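Local coordinates for hypothetical shikimate 5-dehydrogenase-like protein HI0607 (Haemophilus influenzae, PDB 1NPY) that catalyses the NADP(+)-dependent oxidation of shikimate to 3-dehydroshikimate in vitro, though with activity low enough that shikimate may not be its biological substrate, at residues A[11-16]-A[61-66]; A[69-74]-A[85-90]; A[22-27]-A[245-250]. All coordinates share one frame; numbering follows the deposited sequence.

In the fold
From the N terminus, strand 7-12 enters the mixed sheet of the substrate-binding domain, and contact 1 closes the first loop when strand 59-62 comes back alongside it. The chain then passes the inferred active-site lysine K67, and contact 2 folds 69-74 onto 85-90, a short loop in series with contact 1. Strand 89-93 is the next neighbour of 59-62 in the same sheet, and the two contacts touch through V62 and I90. Contact 3 joins helix 19-31 to helix 235-251, reached only after the chain has made the separate parallel sheet. Its long loop encloses contact 2 and crosses contact 1, and Q246 meets both A61 and T89.

Contact 1: A[11-16]-A[61-66]; sequences SLSGRP and AVSMPF
F66 turns the edge of its ring toward L12 O and S13 N. CG lies beside the backbone N and anti to the carbonyl carbon (chi1 -53°), and F66 CD2 comes to 3.9 Å from L12 O, near the ring plane, where weakly positive ring hydrogens suit a carbonyl oxygen. F66 CE2 lies 3.6 Å from S13 C, while P65 CD covers one face of the F66 ring over the centre, 3.7 Å above the plane. P65 follows a cis peptide bond. Its CD also packs against G14 N, a close approach that suits a glycine, which has no side chain to put there.

S11 and A61 point to the same face of the sheet, CB to CB at 3.8 Å; both are small, which lets the strands come close there. Beneath these side chains, strands 7-12 and 59-62 run parallel as neighbours in the mixed sheet of the substrate-binding domain. L12 N donates to A61 O at 2.9 Å, and S63 N to L12 O at 3.0 Å. The S-x-S pattern of S11 and S13 recalls the serines that hold the shikimate carboxylate in classical shikimate dehydrogenases.

Past the strand ends the pairing goes on in loop: S13 CB meets S63 CB at 3.6 Å, and G14 N donates to M64 O at 3.0 Å, in the carbonyl plane and on a lone pair. M64 O also accepts from a water. On the opposite face from S11, L12 packs on I45, A48 and I49 of helix 45-55, which F66 touches through I45.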
loop_
_atom_site.group_PDB
_atom_site.type_symbol
_atom_site.label_atom_id
_atom_site.label_comp_id
_atom_site.label_asym_id
_atom_site.label_seq_id
_atom_site.Cartn_x
_atom_site.Cartn_y
_atom_site.Cartn_z
ATOM N N SER A 11 -10.151 11.432 -3.744
ATOM C CA SER A 11 -8.715 11.204 -3.836
ATOM C C SER A 11 -8.093 12.345 -4.666
ATOM O O SER A 11 -8.783 13.010 -5.439
ATOM C CB SER A 11 -8.388 9.871 -4.488
ATOM O OG SER A 11 -8.777 9.804 -5.845
ATOM N N LEU A 12 -6.797 12.537 -4.460
ATOM C CA LEU A 12 -6.001 13.488 -5.230
ATOM C C LEU A 12 -4.778 12.763 -5.757
ATOM O O LEU A 12 -4.032 12.185 -4.980
ATOM C CB LEU A 12 -5.541 14.659 -4.357
ATOM C CG LEU A 12 -6.553 15.738 -4.021
ATOM C CD1 LEU A 12 -5.973 16.604 -2.928
ATOM C CD2 LEU A 12 -6.934 16.611 -5.232
ATOM N N SER A 13 -4.542 12.828 -7.069
ATOM C CA SER A 13 -3.389 12.186 -7.690
ATOM C C SER A 13 -3.067 12.943 -8.970
ATOM O O SER A 13 -3.943 13.571 -9.563
ATOM C CB SER A 13 -3.649 10.767 -8.203
ATOM O OG SER A 13 -4.785 10.167 -7.640
ATOM N N GLY A 14 -1.835 12.777 -9.435
ATOM C CA GLY A 14 -1.426 13.381 -10.691
ATOM C C GLY A 14 -2.059 12.659 -11.866
ATOM O O GLY A 14 -2.309 13.279 -12.920
ATOM N N ARG A 15 -2.354 11.372 -11.672
ATOM C CA ARG A 15 -2.974 10.536 -12.696
ATOM C C ARG A 15 -4.066 9.687 -12.052
ATOM O O ARG A 15 -3.826 8.548 -11.641
ATOM C CB ARG A 15 -1.941 9.636 -13.399
ATOM C CG ARG A 15 -0.998 10.400 -14.332
ATOM C CD ARG A 15 -1.649 11.404 -15.289
ATOM N NE ARG A 15 -2.321 10.792 -16.432
ATOM C CZ ARG A 15 -1.705 10.192 -17.443
ATOM N NH1 ARG A 15 -0.381 10.077 -17.470
ATOM N NH2 ARG A 15 -2.430 9.680 -18.430
ATOM N N PRO A 16 -5.252 10.272 -11.917
ATOM C CA PRO A 16 -6.353 9.545 -11.281
ATOM C C PRO A 16 -6.712 8.218 -11.946
ATOM O O PRO A 16 -6.661 8.037 -13.177
ATOM C CB PRO A 16 -7.527 10.523 -11.375
ATOM C CG PRO A 16 -6.928 11.894 -11.544
ATOM C CD PRO A 16 -5.652 11.635 -12.304
ATOM N N ALA A 61 -7.975 10.453 -0.131
ATOM C CA ALA A 61 -6.811 9.637 -0.444
ATOM C C ALA A 61 -5.802 10.510 -1.171
ATOM O O ALA A 61 -6.165 11.442 -1.887
ATOM C CB ALA A 61 -7.152 8.392 -1.249
ATOM N N VAL A 62 -4.534 10.246 -0.918
ATOM C CA VAL A 62 -3.428 10.993 -1.507
ATOM C C VAL A 62 -2.495 10.021 -2.215
ATOM O O VAL A 62 -2.006 9.042 -1.646
ATOM C CB VAL A 62 -2.683 11.837 -0.462
ATOM C CG1 VAL A 62 -1.674 12.765 -1.113
ATOM C CG2 VAL A 62 -3.670 12.643 0.365
ATOM N N SER A 63 -2.280 10.299 -3.494
ATOM C CA SER A 63 -1.358 9.544 -4.335
ATOM C C SER A 63 -0.209 10.411 -4.832
ATOM O O SER A 63 -0.135 11.610 -4.591
ATOM C CB SER A 63 -2.080 8.947 -5.541
ATOM O OG SER A 63 -2.942 7.895 -5.138
ATOM N N MET A 64 0.717 9.784 -5.548
ATOM C CA MET A 64 1.781 10.537 -6.206
ATOM C C MET A 64 1.169 11.644 -7.077
ATOM O O MET A 64 0.140 11.399 -7.707
ATOM C CB MET A 64 2.626 9.539 -7.024
ATOM C CG MET A 64 3.590 8.781 -6.122
ATOM S SD MET A 64 4.971 8.000 -7.002
ATOM C CE MET A 64 5.898 9.499 -7.491
ATOM N N PRO A 65 1.772 12.827 -7.148
ATOM C CA PRO A 65 3.005 13.207 -6.450
ATOM C C PRO A 65 2.853 14.054 -5.193
ATOM O O PRO A 65 3.641 14.953 -4.927
ATOM C CB PRO A 65 3.691 14.068 -7.509
ATOM C CG PRO A 65 2.557 14.821 -8.104
ATOM C CD PRO A 65 1.376 13.868 -8.116
ATOM N N PHE A 66 1.844 13.753 -4.393
ATOM C CA PHE A 66 1.432 14.618 -3.295
ATOM C C PHE A 66 1.605 14.013 -1.906
ATOM O O PHE A 66 1.156 14.641 -0.953
ATOM C CB PHE A 66 -0.045 14.977 -3.462
ATOM C CG PHE A 66 -0.402 15.550 -4.807
ATOM C CD1 PHE A 66 0.274 16.659 -5.300
ATOM C CD2 PHE A 66 -1.451 15.023 -5.545
ATOM C CE1 PHE A 66 -0.068 17.190 -6.552
ATOM C CE2 PHE A 66 -1.814 15.565 -6.777
ATOM C CZ PHE A 66 -1.121 16.662 -7.264
HETATM O O HOH W 1 -0.376 9.939 -9.917
#

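Contact 2: A[69-74]-A[85-90]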
loop_
_atom_site.group_PDB
_atom_site.type_symbol
_atom_site.label_atom_id
_atom_site.label_comp_id
_atom_site.label_asym_id
_atom_site.label_seq_id
_atom_site.Cartn_x
_atom_site.Cartn_y
_atom_site.Cartn_z
ATOM N N THR A 69 4.233 16.346 -0.232
ATOM C CA THR A 69 3.888 17.769 -0.336
ATOM C C THR A 69 2.587 18.180 0.339
ATOM O O THR A 69 2.430 19.357 0.649
ATOM C CB THR A 69 3.915 18.304 -1.787
ATOM O OG1 THR A 69 2.968 17.610 -2.611
ATOM C CG2 THR A 69 5.286 18.081 -2.441
ATOM N N CYS A 70 1.653 17.248 0.571
ATOM C CA CYS A 70 0.464 17.581 1.329
ATOM C C CYS A 70 0.737 17.839 2.818
ATOM O O CYS A 70 -0.084 18.441 3.500
ATOM C CB CYS A 70 -0.591 16.465 1.221
ATOM S SG CYS A 70 -0.226 14.910 2.061
ATOM N N MET A 71 1.844 17.349 3.350
ATOM C CA MET A 71 1.998 17.225 4.791
ATOM C C MET A 71 2.030 18.561 5.547
ATOM O O MET A 71 1.464 18.641 6.634
ATOM C CB MET A 71 3.216 16.360 5.109
ATOM C CG MET A 71 3.042 14.927 4.614
ATOM S SD MET A 71 4.375 13.787 4.996
ATOM C CE MET A 71 4.403 13.776 6.703
ATOM N N PRO A 72 2.661 19.596 5.001
ATOM C CA PRO A 72 2.678 20.912 5.658
ATOM C C PRO A 72 1.300 21.503 5.934
ATOM O O PRO A 72 1.129 22.400 6.761
ATOM C CB PRO A 72 3.456 21.769 4.662
ATOM C CG PRO A 72 4.378 20.836 4.003
ATOM C CD PRO A 72 3.503 19.599 3.796
ATOM N N PHE A 73 0.291 20.971 5.252
ATOM C CA PHE A 73 -1.048 21.544 5.309
ATOM C C PHE A 73 -2.003 20.773 6.219
ATOM O O PHE A 73 -3.184 21.099 6.297
ATOM C CB PHE A 73 -1.575 21.685 3.876
ATOM C CG PHE A 73 -0.653 22.495 3.018
ATOM C CD1 PHE A 73 -0.390 23.815 3.376
ATOM C CD2 PHE A 73 0.087 21.895 2.019
ATOM C CE1 PHE A 73 0.562 24.537 2.691
ATOM C CE2 PHE A 73 1.000 22.628 1.302
ATOM C CZ PHE A 73 1.241 23.949 1.658
ATOM N N LEU A 74 -1.502 19.719 6.852
ATOM C CA LEU A 74 -2.315 18.861 7.703
ATOM C C LEU A 74 -2.086 19.215 9.160
ATOM O O LEU A 74 -1.071 19.793 9.557
ATOM C CB LEU A 74 -1.985 17.389 7.477
ATOM C CG LEU A 74 -1.996 17.048 5.979
ATOM C CD1 LEU A 74 -1.583 15.611 5.795
ATOM C CD2 LEU A 74 -3.353 17.323 5.406
ATOM N N GLU A 85 7.197 8.882 6.873
ATOM C CA GLU A 85 7.100 10.288 6.489
ATOM C C GLU A 85 6.416 10.479 5.139
ATOM O O GLU A 85 6.904 11.136 4.225
ATOM C CB GLU A 85 8.453 11.003 6.609
ATOM C CG GLU A 85 8.984 11.011 8.042
ATOM C CD GLU A 85 8.127 11.682 9.119
ATOM O OE1 GLU A 85 8.422 11.422 10.315
ATOM O OE2 GLU A 85 7.170 12.461 8.870
ATOM N N SER A 86 5.246 9.861 5.004
ATOM C CA SER A 86 4.487 9.904 3.758
ATOM C C SER A 86 3.024 9.653 4.108
ATOM O O SER A 86 2.756 8.717 4.855
ATOM C CB SER A 86 4.934 8.771 2.829
ATOM O OG SER A 86 4.405 8.903 1.523
ATOM N N VAL A 87 2.100 10.407 3.524
ATOM C CA VAL A 87 0.669 10.339 3.796
ATOM C C VAL A 87 -0.083 9.826 2.579
ATOM O O VAL A 87 0.143 10.320 1.463
ATOM C CB VAL A 87 0.136 11.742 4.143
ATOM C CG1 VAL A 87 -1.382 11.779 4.250
ATOM C CG2 VAL A 87 0.721 12.183 5.479
ATOM N N ASN A 88 -0.988 8.871 2.768
ATOM C CA ASN A 88 -1.870 8.447 1.680
ATOM C C ASN A 88 -3.352 8.594 2.030
ATOM O O ASN A 88 -4.239 8.280 1.245
ATOM C CB ASN A 88 -1.529 7.044 1.191
ATOM C CG ASN A 88 -2.258 5.967 1.975
ATOM O OD1 ASN A 88 -2.515 6.187 3.161
ATOM N ND2 ASN A 88 -2.608 4.837 1.335
ATOM N N THR A 89 -3.640 9.126 3.210
ATOM C CA THR A 89 -5.016 9.228 3.705
ATOM C C THR A 89 -5.192 10.438 4.608
ATOM O O THR A 89 -4.401 10.599 5.530
ATOM C CB THR A 89 -5.375 8.025 4.583
ATOM O OG1 THR A 89 -5.149 6.835 3.821
ATOM C CG2 THR A 89 -6.844 8.031 4.898
ATOM N N ILE A 90 -6.199 11.273 4.339
ATOM C CA ILE A 90 -6.554 12.379 5.220
ATOM C C ILE A 90 -7.997 12.208 5.662
ATOM O O ILE A 90 -8.873 11.955 4.834
ATOM C CB ILE A 90 -6.392 13.720 4.460
ATOM C CG1 ILE A 90 -4.970 13.885 3.925
ATOM C CG2 ILE A 90 -6.787 14.879 5.345
ATOM C CD1 ILE A 90 -4.872 14.870 2.805
#
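V87 is met by three side chains of 69-74: C70 at CB and CG1, M71 at CG2, L74 at both methyls. C70 SG, lodged between the backbone N and the carbonyl carbon (chi1 70°), reaches V87 CB at 3.8 Å. M71 CG lies against V87 CG2 at 3.7 Å. L74 comes tip to tip, its CD1 4.1 Å from both V87 CG1 and V87 CG2. A short beta-branched residue suits this spot, because its two methyls spread to give three neighbours a surface each can touch. Further along the chain, I90 on strand 89-93 extends the apolar patch: L74 CD2 meets I90 CD1 at 3.9 Å, the two side chains crossing at about a right angle. This part is closed in by A99 and L97 of strand 96-100, by V62 of strand 59-62 and by I49 of helix 45-55.

The other end of the contact is looser and reaches solvent. There M71 crosses E85 at about a right angle. M71 SD lies 3.7 Å from E85 O, and the bend at chi3 (61°) brings M71 CE to 3.8 Å from E85 OE2. An unbranched, flexible methionine suits this boundary, since it can lie over backbone while its methyl rests beside the exposed glutamate. E85 has positive phi and is the C-prime residue of a Schellman motif that ends the helix before it. The 3-10 turn 71-73, with L74 just after it, brings C70, M71 and L74 to the same side, facing V87.

Polar bonds are directed elsewhere: S86 OG binds E68, and V87 pairs through its backbone with K67, the inferred proton donor/acceptor. Between the segments themselves, cohesion depends on apolar shape fit.

Contact 3: A[22-27]-A[245-250]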
loop_
_atom_site.group_PDB
_atom_site.type_symbol
_atom_site.label_atom_id
_atom_site.label_comp_id
_atom_site.label_asym_id
_atom_site.label_seq_id
_atom_site.Cartn_x
_atom_site.Cartn_y
_atom_site.Cartn_z
ATOM N N THR A 22 -14.941 3.484 -8.072
ATOM C CA THR A 22 -15.800 2.312 -8.246
ATOM C C THR A 22 -16.074 1.560 -6.941
ATOM O O THR A 22 -17.215 1.307 -6.551
ATOM C CB THR A 22 -15.158 1.396 -9.301
ATOM O OG1 THR A 22 -15.056 2.117 -10.536
ATOM C CG2 THR A 22 -16.063 0.227 -9.635
ATOM N N PHE A 23 -14.987 1.311 -6.224
ATOM C CA PHE A 23 -14.946 0.494 -5.005
ATOM C C PHE A 23 -15.696 1.170 -3.876
ATOM O O PHE A 23 -16.556 0.555 -3.248
ATOM C CB PHE A 23 -13.477 0.307 -4.616
ATOM C CG PHE A 23 -13.221 -0.569 -3.433
ATOM C CD1 PHE A 23 -13.163 -1.944 -3.578
ATOM C CD2 PHE A 23 -12.962 -0.039 -2.180
ATOM C CE1 PHE A 23 -12.886 -2.768 -2.475
ATOM C CE2 PHE A 23 -12.659 -0.858 -1.103
ATOM C CZ PHE A 23 -12.668 -2.236 -1.247
ATOM N N HIS A 24 -15.357 2.425 -3.578
ATOM C CA HIS A 24 -16.015 3.074 -2.441
ATOM C C HIS A 24 -17.521 3.311 -2.657
ATOM O O HIS A 24 -18.359 3.096 -1.768
ATOM C CB HIS A 24 -15.305 4.388 -2.085
ATOM C CG HIS A 24 -13.974 4.216 -1.426
ATOM N ND1 HIS A 24 -12.792 4.127 -2.133
ATOM C CD2 HIS A 24 -13.626 4.234 -0.120
ATOM C CE1 HIS A 24 -11.785 4.000 -1.285
ATOM N NE2 HIS A 24 -12.265 4.081 -0.055
ATOM N N ASN A 25 -17.901 3.757 -3.850
ATOM C CA ASN A 25 -19.298 3.995 -4.152
ATOM C C ASN A 25 -20.142 2.720 -4.098
ATOM O O ASN A 25 -21.255 2.727 -3.566
ATOM C CB ASN A 25 -19.502 4.729 -5.483
ATOM C CG ASN A 25 -19.110 6.209 -5.412
ATOM O OD1 ASN A 25 -18.280 6.671 -6.209
ATOM N ND2 ASN A 25 -19.670 6.943 -4.464
ATOM N N TYR A 26 -19.581 1.609 -4.549
ATOM C CA TYR A 26 -20.265 0.331 -4.382
ATOM C C TYR A 26 -20.562 0.014 -2.920
ATOM O O TYR A 26 -21.685 -0.379 -2.569
ATOM C CB TYR A 26 -19.420 -0.769 -5.002
ATOM C CG TYR A 26 -20.040 -2.151 -4.968
ATOM C CD1 TYR A 26 -20.923 -2.582 -5.951
ATOM C CD2 TYR A 26 -19.718 -3.028 -3.945
ATOM C CE1 TYR A 26 -21.482 -3.872 -5.917
ATOM C CE2 TYR A 26 -20.264 -4.311 -3.904
ATOM C CZ TYR A 26 -21.135 -4.720 -4.889
ATOM O OH TYR A 26 -21.660 -6.006 -4.828
ATOM N N LEU A 27 -19.541 0.175 -2.084
ATOM C CA LEU A 27 -19.728 -0.097 -0.658
ATOM C C LEU A 27 -20.673 0.890 0.005
ATOM O O LEU A 27 -21.444 0.467 0.873
ATOM C CB LEU A 27 -18.383 -0.146 0.063
ATOM C CG LEU A 27 -17.486 -1.327 -0.314
ATOM C CD1 LEU A 27 -16.045 -1.152 0.117
ATOM C CD2 LEU A 27 -18.093 -2.629 0.201
ATOM N N GLU A 245 -9.156 0.138 4.799
ATOM C CA GLU A 245 -8.757 0.881 5.989
ATOM C C GLU A 245 -9.156 2.360 5.846
ATOM O O GLU A 245 -9.601 2.998 6.807
ATOM C CB GLU A 245 -7.262 0.732 6.295
ATOM C CG GLU A 245 -6.865 -0.710 6.631
ATOM C CD GLU A 245 -7.228 -1.131 8.037
ATOM O OE1 GLU A 245 -7.197 -0.249 8.916
ATOM O OE2 GLU A 245 -7.504 -2.335 8.267
ATOM N N GLN A 246 -8.992 2.918 4.653
ATOM C CA GLN A 246 -9.499 4.262 4.376
ATOM C C GLN A 246 -11.008 4.322 4.571
ATOM O O GLN A 246 -11.530 5.228 5.223
ATOM C CB GLN A 246 -9.144 4.740 2.971
ATOM C CG GLN A 246 -7.657 4.874 2.770
ATOM C CD GLN A 246 -7.270 5.154 1.341
ATOM O OE1 GLN A 246 -7.921 4.656 0.418
ATOM N NE2 GLN A 246 -6.213 5.942 1.144
ATOM N N PHE A 247 -11.709 3.337 4.020
ATOM C CA PHE A 247 -13.166 3.345 4.093
ATOM C C PHE A 247 -13.628 3.379 5.543
ATOM O O PHE A 247 -14.539 4.146 5.924
ATOM C CB PHE A 247 -13.709 2.122 3.370
ATOM C CG PHE A 247 -15.195 2.079 3.300
ATOM C CD1 PHE A 247 -15.845 2.453 2.131
ATOM C CD2 PHE A 247 -15.961 1.620 4.367
ATOM C CE1 PHE A 247 -17.210 2.424 2.034
ATOM C CE2 PHE A 247 -17.355 1.603 4.260
ATOM C CZ PHE A 247 -17.973 1.956 3.099
ATOM N N GLU A 248 -12.958 2.573 6.363
ATOM C CA GLU A 248 -13.293 2.474 7.780
ATOM C C GLU A 248 -12.951 3.777 8.512
ATOM O O GLU A 248 -13.700 4.245 9.365
ATOM C CB GLU A 248 -12.595 1.288 8.451
ATOM C CG GLU A 248 -13.085 1.047 9.875
ATOM C CD GLU A 248 -12.395 -0.145 10.516
ATOM O OE1 GLU A 248 -12.408 -0.312 11.760
ATOM O OE2 GLU A 248 -11.836 -0.946 9.741
ATOM N N LEU A 249 -11.849 4.410 8.149
ATOM C CA LEU A 249 -11.521 5.700 8.741
ATOM C C LEU A 249 -12.587 6.753 8.423
ATOM O O LEU A 249 -12.952 7.576 9.261
ATOM C CB LEU A 249 -10.146 6.151 8.285
ATOM C CG LEU A 249 -8.989 5.457 8.990
ATOM C CD1 LEU A 249 -7.683 5.654 8.242
ATOM C CD2 LEU A 249 -8.811 5.903 10.433
ATOM N N TYR A 250 -13.058 6.758 7.186
ATOM C CA TYR A 250 -13.985 7.818 6.780
ATOM C C TYR A 250 -15.395 7.605 7.340
ATOM O O TYR A 250 -16.051 8.581 7.696
ATOM C CB TYR A 250 -14.110 7.926 5.269
ATOM C CG TYR A 250 -12.826 8.094 4.469
ATOM C CD1 TYR A 250 -11.691 8.693 4.990
ATOM C CD2 TYR A 250 -12.778 7.661 3.161
ATOM C CE1 TYR A 250 -10.532 8.807 4.226
ATOM C CE2 TYR A 250 -11.627 7.750 2.389
ATOM C CZ TYR A 250 -10.515 8.362 2.930
ATOM O OH TYR A 250 -9.378 8.436 2.166
#
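The segments 22-27 of helix 19-31 and 245-250 of helix 235-251 cross at -48°, their axes 11.3 Å apart at closest approach, with H24 and F247 the nearest pair of CA atoms. At this spacing large side chains fill the gap, and F247 contributes most. Its CG stands anti to the backbone N (chi1 -176°), and the ring reaches across to L27, where F247 CE1 lies 3.4 Å from L27 CB, a tight fit. L27 CD1 sits over one face of that ring. H24 slides past F247 in the opposite direction, rim to rim: H24 CD2 meets F247 CD1 at 3.6 Å, and the planes are turned by 23°. H24 is fixed at ND1 by G20 O within its own helix and stacks on Y37, so an imidazole can serve here as a flat packing group with its ND1 hydrogen-bonded although buried.

Around this pair, F247 also meets Y28, L33 and P255, while F23 and Y26 lean on helix 257-268. On the sheet side Q246 NE2 bonds T89 OG1, and Y250 packs on T89 and V91, which sets helix 235-251 between helix 19-31 and strand 89-93 of the substrate-binding domain.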